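Local coordinates for protein copper-containing nitrite reductase (Hyphomicrobium denitrificans 1NES1, PDB 6TFO) that probably reduces nitrite to nitric oxide with electrons taken from cytochrome c, working as a copper-containing homotrimer, at residues C[354-359]-C[363-368]; C[381-386]-C[401-406]; C[436-439]-C[444-447]. All coordinates share one frame; numbering follows the deposited sequence.

Followed from the N terminus, the three contacts come in series, none nested in or crossing another. Interaction 1 closes first, over a three-residue turn, and packs strand 351-360 against strand 365-370, which belongs to the facing sheet. Interaction 2 opens later: after fourteen intervening residues, segment 401-406 of strand 400-407 returns to pack against loop 381-386. Strands 351-360 and 400-407 are neighbours in one sheet, so interactions 1 and 2 touch, with Phe356 O 2.9 Å from Thr402 N. Interaction 3 (436-439 with 444-447), about 17 and 14 Å from interactions 1 and 2 at the nearest atoms, ties together the C-terminal arm where it lies on a neighbouring subunit, which interaction 1 also touches.

Interaction 1 (C[354-359]-C[363-368]); sequences IFFGVG and FTSSFH
Phe356 and Phe367 lie face to face between two strands that run nearly antiparallel (160°) with their axes 9.3 Å apart. From CB, the Phe356 side chain reaches toward the opposite strand, its CG anti to the backbone N (chi1 179°). CG and CD2 approach CG of Phe367, while CD1 lies over that ring, offset toward its rim. Further out, Phe356 CE1 comes 3.5 Å from CD1 of Phe367, which sits over the centre of the Phe356 ring; Phe356 CE2 rests on CB of Phe367 at 3.6 Å. At the tip, Phe356 CZ is 3.6 Å from Ser365 OG, which approaches obliquely, with Ser365 CB at the ring edge. The centroids are 3.9 Å apart and the planes tilt by 15°, a close stack with large overlap.

Ile354 CD1 meets the edge of the Phe367 ring, 4.3 Å from CZ. Towards the turn, Val358 places CG2 against Ser365 CB and CG1 3.3 Å from the backbone oxygen of Phe363.

The Phe356 ring also packs on Val297 and Val396, and Phe367 on Leu416, which embeds the stack between the two sheets of a cupredoxin-like sandwich. One residue beyond Phe367, His368 meets His419, a copper-binding residue of this protein, edge-to-face and stacks on His227 of a neighbouring subunit. No hydrogen bond crosses between the two strands; the buried hydroxyl of Ser365 is satisfied by Gln299. The sheets are therefore joined here by dispersion and the hydrophobic effect, not by polar bonds between the two strands.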
ATOM      1  N   ILE C 354      45.366  26.240   0.120  1.00 45.59           N
ATOM      2  CA  ILE C 354      44.222  25.587  -0.584  1.00 44.24           C
ATOM      3  C   ILE C 354      43.239  26.675  -1.030  1.00 44.98           C
ATOM      4  O   ILE C 354      42.691  27.382  -0.157  1.00 39.72           O
ATOM      5  CB  ILE C 354      43.543  24.535   0.309  1.00 43.23           C
ATOM      6  CG1 ILE C 354      44.547  23.507   0.847  1.00 40.98           C
ATOM      7  CG2 ILE C 354      42.394  23.888  -0.446  1.00 41.85           C
ATOM      8  CD1 ILE C 354      43.984  22.549   1.860  1.00 40.19           C
ATOM      9  N   PHE C 355      43.067  26.832  -2.347  1.00 44.56           N
ATOM     10  CA  PHE C 355      41.897  27.507  -2.955  1.00 47.21           C
ATOM     11  C   PHE C 355      40.714  26.534  -2.898  1.00 52.93           C
ATOM     12  O   PHE C 355      40.727  25.516  -3.624  1.00 44.99           O
ATOM     13  CB  PHE C 355      42.179  27.914  -4.398  1.00 49.05           C
ATOM     14  CG  PHE C 355      43.338  28.853  -4.558  1.00 44.68           C
ATOM     15  CD1 PHE C 355      43.200  30.189  -4.252  1.00 44.71           C
ATOM     16  CD2 PHE C 355      44.554  28.395  -5.015  1.00 45.16           C
ATOM     17  CE1 PHE C 355      44.274  31.058  -4.395  1.00 48.33           C
ATOM     18  CE2 PHE C 355      45.621  29.266  -5.163  1.00 48.28           C
ATOM     19  CZ  PHE C 355      45.482  30.595  -4.855  1.00 46.08           C
ATOM     20  N   PHE C 356      39.746  26.821  -2.027  1.00 53.52           N
ATOM     21  CA  PHE C 356      38.577  25.952  -1.742  1.00 51.36           C
ATOM     22  C   PHE C 356      37.295  26.702  -2.087  1.00 50.40           C
ATOM     23  O   PHE C 356      37.028  27.750  -1.484  1.00 44.04           O
ATOM     24  CB  PHE C 356      38.525  25.511  -0.279  1.00 46.84           C
ATOM     25  CG  PHE C 356      37.326  24.653   0.031  1.00 47.57           C
ATOM     26  CD1 PHE C 356      37.260  23.346  -0.409  1.00 48.73           C
ATOM     27  CD2 PHE C 356      36.244  25.166   0.728  1.00 49.03           C
ATOM     28  CE1 PHE C 356      36.146  22.565  -0.135  1.00 49.96           C
ATOM     29  CE2 PHE C 356      35.131  24.387   0.997  1.00 45.17           C
ATOM     30  CZ  PHE C 356      35.079  23.088   0.559  1.00 45.18           C
ATOM     31  N   GLY C 357      36.513  26.136  -3.005  1.00 49.14           N
ATOM     32  CA  GLY C 357      35.212  26.697  -3.400  1.00 53.09           C
ATOM     33  C   GLY C 357      34.117  25.651  -3.387  1.00 46.15           C
ATOM     34  O   GLY C 357      34.417  24.468  -3.568  1.00 41.43           O
ATOM     35  N   VAL C 358      32.884  26.084  -3.192  1.00 45.38           N
ATOM     36  CA  VAL C 358      31.691  25.200  -3.225  1.00 43.94           C
ATOM     37  C   VAL C 358      30.894  25.556  -4.477  1.00 41.88           C
ATOM     38  O   VAL C 358      30.261  26.640  -4.496  1.00 40.64           O
ATOM     39  CB  VAL C 358      30.858  25.368  -1.943  1.00 45.24           C
ATOM     40  CG1 VAL C 358      29.681  24.418  -1.928  1.00 48.55           C
ATOM     41  CG2 VAL C 358      31.712  25.171  -0.705  1.00 43.03           C
ATOM     42  N   GLY C 359      30.961  24.689  -5.489  1.00 44.37           N
ATOM     43  CA  GLY C 359      30.039  24.687  -6.640  1.00 44.49           C
ATOM     44  C   GLY C 359      28.620  24.467  -6.159  1.00 41.88           C
ATOM     45  O   GLY C 359      27.707  25.234  -6.570  1.00 42.46           O
ATOM     46  N   PHE C 363      24.538  23.078  -0.768  1.00 37.44           N
ATOM     47  CA  PHE C 363      25.023  22.878   0.619  1.00 38.86           C
ATOM     48  C   PHE C 363      26.282  23.716   0.937  1.00 42.19           C
ATOM     49  O   PHE C 363      27.257  23.731   0.137  1.00 43.34           O
ATOM     50  CB  PHE C 363      25.278  21.391   0.851  1.00 40.18           C
ATOM     51  CG  PHE C 363      24.019  20.603   1.059  1.00 43.13           C
ATOM     52  CD1 PHE C 363      23.229  20.239  -0.014  1.00 42.16           C
ATOM     53  CD2 PHE C 363      23.597  20.274   2.335  1.00 41.17           C
ATOM     54  CE1 PHE C 363      22.050  19.548   0.187  1.00 40.47           C
ATOM     55  CE2 PHE C 363      22.414  19.585   2.529  1.00 39.11           C
ATOM     56  CZ  PHE C 363      21.653  19.215   1.458  1.00 39.93           C
ATOM     57  N   THR C 364      26.277  24.332   2.128  1.00 38.72           N
ATOM     58  CA  THR C 364      27.404  25.076   2.755  1.00 38.83           C
ATOM     59  C   THR C 364      28.374  24.074   3.390  1.00 38.45           C
ATOM     60  O   THR C 364      27.938  23.237   4.193  1.00 35.11           O
ATOM     61  CB  THR C 364      26.859  26.082   3.777  1.00 39.35           C
ATOM     62  OG1 THR C 364      26.074  27.040   3.058  1.00 41.16           O
ATOM     63  CG2 THR C 364      27.934  26.825   4.534  1.00 43.13           C
ATOM     64  N   SER C 365      29.651  24.147   3.037  1.00 40.29           N
ATOM     65  CA  SER C 365      30.699  23.245   3.574  1.00 38.75           C
ATOM     66  C   SER C 365      31.268  23.827   4.870  1.00 43.12           C
ATOM     67  O   SER C 365      31.504  25.039   4.927  1.00 46.35           O
ATOM     68  CB  SER C 365      31.782  23.021   2.573  1.00 38.68           C
ATOM     69  OG  SER C 365      32.735  22.110   3.085  1.00 39.90           O
ATOM     70  N   SER C 366      31.431  22.996   5.890  1.00 39.56           N
ATOM     71  CA  SER C 366      32.171  23.330   7.124  1.00 38.67           C
ATOM     72  C   SER C 366      33.610  22.826   6.939  1.00 42.63           C
ATOM     73  O   SER C 366      33.965  21.781   7.525  1.00 37.83           O
ATOM     74  CB  SER C 366      31.458  22.762   8.325  1.00 35.65           C
ATOM     75  OG  SER C 366      30.132  23.294   8.387  1.00 34.71           O
ATOM     76  N   PHE C 367      34.398  23.525   6.106  1.00 44.70           N
ATOM     77  CA  PHE C 367      35.688  23.011   5.575  1.00 41.51           C
ATOM     78  C   PHE C 367      36.706  22.993   6.702  1.00 43.32           C
ATOM     79  O   PHE C 367      36.810  23.989   7.449  1.00 51.71           O
ATOM     80  CB  PHE C 367      36.199  23.828   4.393  1.00 41.04           C
ATOM     81  CG  PHE C 367      37.437  23.240   3.767  1.00 42.67           C
ATOM     82  CD1 PHE C 367      37.393  22.021   3.124  1.00 45.31           C
ATOM     83  CD2 PHE C 367      38.652  23.895   3.840  1.00 44.49           C
ATOM     84  CE1 PHE C 367      38.527  21.486   2.539  1.00 48.71           C
ATOM     85  CE2 PHE C 367      39.789  23.362   3.253  1.00 43.97           C
ATOM     86  CZ  PHE C 367      39.727  22.157   2.607  1.00 47.73           C
ATOM     87  N   HIS C 368      37.416  21.879   6.819  1.00 40.03           N
ATOM     88  CA  HIS C 368      38.313  21.557   7.953  1.00 39.83           C
ATOM     89  C   HIS C 368      39.339  20.537   7.484  1.00 39.24           C
ATOM     90  O   HIS C 368      39.006  19.708   6.629  1.00 41.77           O
ATOM     91  CB  HIS C 368      37.508  21.027   9.135  1.00 40.41           C
ATOM     92  CG  HIS C 368      38.347  20.480  10.238  1.00 45.64           C
ATOM     93  ND1 HIS C 368      38.860  21.275  11.253  1.00 44.64           N
ATOM     94  CD2 HIS C 368      38.728  19.216  10.519  1.00 48.37           C
ATOM     95  CE1 HIS C 368      39.528  20.520  12.101  1.00 46.61           C
ATOM     96  NE2 HIS C 368      39.455  19.258  11.677  1.00 47.03           N
TER

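Interaction 2 (C[381-386]-C[401-406]); sequences GSVTSP and ATIVDF
Val383 and Ile403 supply the apolar part of this contact, CG2 of Val383 lying 3.7 Å from CD1 of Ile403. The isoleucine reaches the loop by an extended end: CG1 stands anti to the carbonyl carbon (chi1 -65°) and CD1 continues outward from it. The two side chains meet at a slant, methyl against methyl. Pro256 and Pro284 pack on Val383, and Phe355 and Ile258 on Ile403, so this pair joins a wider apolar layer reaching from the sheet to the preceding domain.

Backbone packing forms the second part. Gly381 packs closely against the strand, its CA 4.0 Å from CA of Thr402, an approach allowed by having no side chain. Gly381 N is 3.2 Å from Ala401 O, but the angle is too poor for a hydrogen bond. The adjacent side chain is held otherwise: the hydroxyl of Thr402 bonds to Tyr378 O, at the start of the same connection.

Hydrogen bonding organises the loop internally. Ser382 OG accepts from Ser385 N at 3.0 Å, a fairly straight bond (161°), and more weakly from Thr384 N at 3.5 Å. The same hydroxyl bonds to Thr389 O of a neighbouring subunit, while Thr384 and Ser385 both use their hydroxyls on Thr389 OG1 of that chain.

Segment 381-386 thus rests on strand 400-407 by packing and is bonded to the neighbouring subunit through its hydroxyls. Its serine-led turn is an ST motif, set here in a connection of a cupredoxin-like beta sandwich at the interface of the homotrimer.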
ATOM      1  N   GLY C 381      36.071  34.800   1.057  1.00 45.84           N
ATOM      2  CA  GLY C 381      36.957  34.887  -0.120  1.00 51.95           C
ATOM      3  C   GLY C 381      37.454  36.302  -0.390  1.00 53.62           C
ATOM      4  O   GLY C 381      37.806  36.590  -1.572  1.00 50.39           O
ATOM      5  N   SER C 382      37.471  37.161   0.642  1.00 51.53           N
ATOM      6  CA  SER C 382      38.069  38.517   0.543  1.00 46.96           C
ATOM      7  C   SER C 382      39.583  38.373   0.524  1.00 45.50           C
ATOM      8  O   SER C 382      40.162  37.770   1.452  1.00 43.71           O
ATOM      9  CB  SER C 382      37.638  39.459   1.611  1.00 47.27           C
ATOM     10  OG  SER C 382      38.224  40.732   1.368  1.00 49.24           O
ATOM     11  N   VAL C 383      40.179  38.861  -0.551  1.00 50.30           N
ATOM     12  CA  VAL C 383      41.643  38.804  -0.780  1.00 49.84           C
ATOM     13  C   VAL C 383      42.207  40.174  -0.369  1.00 51.00           C
ATOM     14  O   VAL C 383      43.402  40.276  -0.197  1.00 52.26           O
ATOM     15  CB  VAL C 383      41.857  38.395  -2.245  1.00 52.68           C
ATOM     16  CG1 VAL C 383      42.844  39.270  -2.998  1.00 59.03           C
ATOM     17  CG2 VAL C 383      42.214  36.930  -2.349  1.00 52.15           C
ATOM     18  N   THR C 384      41.339  41.158  -0.106  1.00 50.93           N
ATOM     19  CA  THR C 384      41.722  42.562   0.178  1.00 52.61           C
ATOM     20  C   THR C 384      41.605  42.844   1.678  1.00 53.04           C
ATOM     21  O   THR C 384      42.426  43.631   2.162  1.00 57.06           O
ATOM     22  CB  THR C 384      40.908  43.532  -0.678  1.00 50.97           C
ATOM     23  OG1 THR C 384      39.509  43.308  -0.515  1.00 49.63           O
ATOM     24  CG2 THR C 384      41.229  43.398  -2.150  1.00 57.06           C
ATOM     25  N   SER C 385      40.677  42.204   2.393  1.00 46.87           N
ATOM     26  CA  SER C 385      40.585  42.307   3.866  1.00 45.97           C
ATOM     27  C   SER C 385      41.629  41.413   4.524  1.00 43.43           C
ATOM     28  O   SER C 385      42.039  40.391   3.980  1.00 42.28           O
ATOM     29  CB  SER C 385      39.216  41.995   4.351  1.00 48.37           C
ATOM     30  OG  SER C 385      38.294  42.985   3.915  1.00 51.39           O
ATOM     31  N   PRO C 386      42.142  41.816   5.706  1.00 47.13           N
ATOM     32  CA  PRO C 386      43.128  41.015   6.415  1.00 48.09           C
ATOM     33  C   PRO C 386      42.511  39.665   6.725  1.00 48.11           C
ATOM     34  O   PRO C 386      41.369  39.591   7.170  1.00 48.83           O
ATOM     35  CB  PRO C 386      43.454  41.800   7.693  1.00 48.88           C
ATOM     36  CG  PRO C 386      42.354  42.850   7.813  1.00 51.52           C
ATOM     37  CD  PRO C 386      41.828  43.070   6.409  1.00 49.57           C
ATOM     38  N   ALA C 401      33.764  30.898  -2.188  1.00 50.51           N
ATOM     39  CA  ALA C 401      35.117  30.310  -2.118  1.00 48.31           C
ATOM     40  C   ALA C 401      35.879  31.053  -1.032  1.00 44.66           C
ATOM     41  O   ALA C 401      35.396  32.085  -0.573  1.00 42.14           O
ATOM     42  CB  ALA C 401      35.814  30.406  -3.457  1.00 48.08           C
ATOM     43  N   THR C 402      36.981  30.463  -0.603  1.00 45.24           N
ATOM     44  CA  THR C 402      37.906  30.990   0.416  1.00 47.61           C
ATOM     45  C   THR C 402      39.324  30.550   0.045  1.00 48.37           C
ATOM     46  O   THR C 402      39.498  29.785  -0.951  1.00 41.66           O
ATOM     47  CB  THR C 402      37.531  30.541   1.838  1.00 46.53           C
ATOM     48  OG1 THR C 402      38.281  31.313   2.785  1.00 46.94           O
ATOM     49  CG2 THR C 402      37.816  29.083   2.103  1.00 45.92           C
ATOM     50  N   ILE C 403      40.282  31.073   0.803  1.00 40.84           N
ATOM     51  CA  ILE C 403      41.703  30.665   0.772  1.00 45.59           C
ATOM     52  C   ILE C 403      42.067  30.331   2.208  1.00 44.15           C
ATOM     53  O   ILE C 403      41.724  31.125   3.092  1.00 45.97           O
ATOM     54  CB  ILE C 403      42.566  31.797   0.197  1.00 51.75           C
ATOM     55  CG1 ILE C 403      42.222  32.059  -1.272  1.00 57.86           C
ATOM     56  CG2 ILE C 403      44.039  31.501   0.408  1.00 48.57           C
ATOM     57  CD1 ILE C 403      42.783  33.354  -1.818  1.00 60.76           C
ATOM     58  N   VAL C 404      42.681  29.183   2.425  1.00 44.18           N
ATOM     59  CA  VAL C 404      43.292  28.833   3.730  1.00 47.92           C
ATOM     60  C   VAL C 404      44.765  28.538   3.454  1.00 50.77           C
ATOM     61  O   VAL C 404      45.067  28.021   2.365  1.00 55.22           O
ATOM     62  CB  VAL C 404      42.589  27.644   4.408  1.00 47.33           C
ATOM     63  CG1 VAL C 404      41.129  27.951   4.707  1.00 50.54           C
ATOM     64  CG2 VAL C 404      42.724  26.369   3.596  1.00 48.68           C
ATOM     65  N   ASP C 405      45.640  28.884   4.393  1.00 47.42           N
ATOM     66  CA  ASP C 405      47.047  28.415   4.381  1.00 51.61           C
ATOM     67  C   ASP C 405      47.417  27.948   5.787  1.00 47.81           C
ATOM     68  O   ASP C 405      46.752  28.339   6.760  1.00 46.37           O
ATOM     69  CB  ASP C 405      47.986  29.469   3.787  1.00 54.78           C
ATOM     70  CG  ASP C 405      47.968  30.831   4.464  1.00 56.27           C
ATOM     71  OD1 ASP C 405      48.356  30.903   5.673  1.00 50.45           O
ATOM     72  OD2 ASP C 405      47.582  31.813   3.770  1.00 48.21           O
ATOM     73  N   PHE C 406      48.425  27.100   5.861  1.00 46.38           N
ATOM     74  CA  PHE C 406      48.997  26.589   7.123  1.00 48.50           C
ATOM     75  C   PHE C 406      50.401  26.080   6.806  1.00 53.68           C
ATOM     76  O   PHE C 406      50.707  25.815   5.613  1.00 49.30           O
ATOM     77  CB  PHE C 406      48.075  25.526   7.716  1.00 54.79           C
ATOM     78  CG  PHE C 406      47.686  24.451   6.732  1.00 57.31           C
ATOM     79  CD1 PHE C 406      46.591  24.617   5.901  1.00 57.62           C
ATOM     80  CD2 PHE C 406      48.436  23.291   6.623  1.00 60.48           C
ATOM     81  CE1 PHE C 406      46.248  23.641   4.986  1.00 61.85           C
ATOM     82  CE2 PHE C 406      48.103  22.322   5.692  1.00 61.84           C
ATOM     83  CZ  PHE C 406      47.007  22.498   4.880  1.00 67.93           C
TER

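Interaction 3 (C[436-439]-C[444-447]); sequences GPKN and HEGP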
ATOM      1  N   GLY C 436      56.962  11.889   7.010  1.00 73.06           N
ATOM      2  CA  GLY C 436      57.703  12.379   8.191  1.00 74.65           C
ATOM      3  C   GLY C 436      57.540  11.383   9.332  1.00 75.35           C
ATOM      4  O   GLY C 436      56.707  10.492   9.239  1.00 76.08           O
ATOM      5  N   PRO C 437      58.311  11.465  10.436  1.00 91.14           N
ATOM      6  CA  PRO C 437      58.245  10.427  11.472  1.00 93.99           C
ATOM      7  C   PRO C 437      56.852  10.364  12.126  1.00 92.18           C
ATOM      8  O   PRO C 437      56.146  11.366  12.073  1.00 90.91           O
ATOM      9  CB  PRO C 437      59.341  10.845  12.469  1.00 93.20           C
ATOM     10  CG  PRO C 437      59.517  12.342  12.242  1.00 89.28           C
ATOM     11  CD  PRO C 437      59.242  12.556  10.764  1.00 91.61           C
ATOM     12  N   LYS C 438      56.473   9.209  12.693  1.00 93.37           N
ATOM     13  CA  LYS C 438      55.190   9.058  13.443  1.00 94.32           C
ATOM     14  C   LYS C 438      55.235   9.945  14.696  1.00 84.75           C
ATOM     15  O   LYS C 438      54.269  10.696  14.925  1.00 70.25           O
ATOM     16  CB  LYS C 438      54.891   7.610  13.859  1.00 95.20           C
ATOM     17  CG  LYS C 438      53.547   7.437  14.569  1.00 98.26           C
ATOM     18  CD  LYS C 438      53.417   6.194  15.419  1.00104.63           C
ATOM     19  CE  LYS C 438      53.263   4.931  14.599  1.00111.24           C
ATOM     20  NZ  LYS C 438      51.898   4.800  14.033  1.00113.40           N
ATOM     21  N   ASN C 439      56.334   9.864  15.455  1.00 80.63           N
ATOM     22  CA  ASN C 439      56.542  10.566  16.750  1.00 77.54           C
ATOM     23  C   ASN C 439      57.620  11.652  16.597  1.00 80.53           C
ATOM     24  O   ASN C 439      58.749  11.318  16.159  1.00 89.70           O
ATOM     25  CB  ASN C 439      56.917   9.574  17.851  1.00 76.10           C
ATOM     26  CG  ASN C 439      55.796   8.618  18.204  1.00 70.73           C
ATOM     27  OD1 ASN C 439      54.615   8.940  18.086  1.00 62.54           O
ATOM     28  ND2 ASN C 439      56.172   7.437  18.659  1.00 68.61           N
ATOM     29  N   HIS C 444      53.294  12.818  19.732  1.00 57.55           N
ATOM     30  CA  HIS C 444      53.886  11.459  19.854  1.00 57.83           C
ATOM     31  C   HIS C 444      53.076  10.599  20.827  1.00 59.08           C
ATOM     32  O   HIS C 444      52.293  11.147  21.641  1.00 52.94           O
ATOM     33  CB  HIS C 444      55.369  11.525  20.258  1.00 60.73           C
ATOM     34  CG  HIS C 444      55.650  12.032  21.638  1.00 65.10           C
ATOM     35  ND1 HIS C 444      56.053  13.337  21.884  1.00 60.82           N
ATOM     36  CD2 HIS C 444      55.635  11.405  22.842  1.00 65.27           C
ATOM     37  CE1 HIS C 444      56.235  13.494  23.177  1.00 61.66           C
ATOM     38  NE2 HIS C 444      55.991  12.324  23.787  1.00 62.32           N
ATOM     39  N   GLU C 445      53.290   9.288  20.762  1.00 61.96           N
ATOM     40  CA  GLU C 445      52.612   8.323  21.659  1.00 74.39           C
ATOM     41  C   GLU C 445      53.376   8.327  22.985  1.00 72.42           C
ATOM     42  O   GLU C 445      54.547   8.707  22.985  1.00 77.24           O
ATOM     43  CB  GLU C 445      52.493   6.942  21.004  1.00 81.79           C
ATOM     44  CG  GLU C 445      53.808   6.242  20.698  1.00 87.43           C
ATOM     45  CD  GLU C 445      53.661   5.213  19.589  1.00 87.27           C
ATOM     46  OE1 GLU C 445      53.964   4.038  19.837  1.00 89.87           O
ATOM     47  OE2 GLU C 445      53.226   5.603  18.483  1.00 87.75           O
ATOM     48  N   GLY C 446      52.720   7.948  24.082  1.00 70.36           N
ATOM     49  CA  GLY C 446      53.331   7.930  25.422  1.00 65.83           C
ATOM     50  C   GLY C 446      53.492   9.350  25.964  1.00 64.80           C
ATOM     51  O   GLY C 446      53.224  10.322  25.246  1.00 58.41           O
ATOM     52  N   PRO C 447      53.897   9.502  27.251  1.00 64.21           N
ATOM     53  CA  PRO C 447      53.970  10.818  27.891  1.00 64.70           C
ATOM     54  C   PRO C 447      55.265  11.536  27.505  1.00 68.88           C
ATOM     55  O   PRO C 447      56.107  10.976  26.787  1.00 63.54           O
ATOM     56  CB  PRO C 447      53.838  10.471  29.385  1.00 59.33           C
ATOM     57  CG  PRO C 447      54.496   9.108  29.506  1.00 62.82           C
ATOM     58  CD  PRO C 447      54.287   8.416  28.168  1.00 61.24           C
TER
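Asn439 lays its amide across the backbone of His444 and Glu445, its CB 3.5 Å from CB of His444. Asn439 OD1 accepts a hydrogen bond from Glu445 N (3.0 Å, 148° at the hydrogen), the donor standing well above the carbonyl plane, 61° out of it. At the other end of the amide, Asn439 ND2 lies 3.3 Å from Glu445 CG, and the amide is turned nearly perpendicular to the Glu445 carboxylate. With chi1 at 63°, the glutamate places CG between its backbone N and carbonyl carbon and extends from there back over Asn439.

Glu445 OE2 arrives 3.1 Å from Lys438 CD, while Lys438 NZ stays 4.7 Å from OE2: no salt bridge, though the opposite charges may attract weakly. The His444 ring is held at both nitrogens, NE2 donating in the ring plane to Pro447 O at 3.3 Å and ND1 bonding to Asp440 O; two carbonyl partners would be consistent with a protonated ring.

Tyr238 of a neighbouring subunit packs on Asn439 and Glu445, and its hydroxyl bonds to Lys438 O. His444 pairs antiparallel with a strand of that chain, making this a C-terminal arm whose beta strand extends a sheet across the trimer interface.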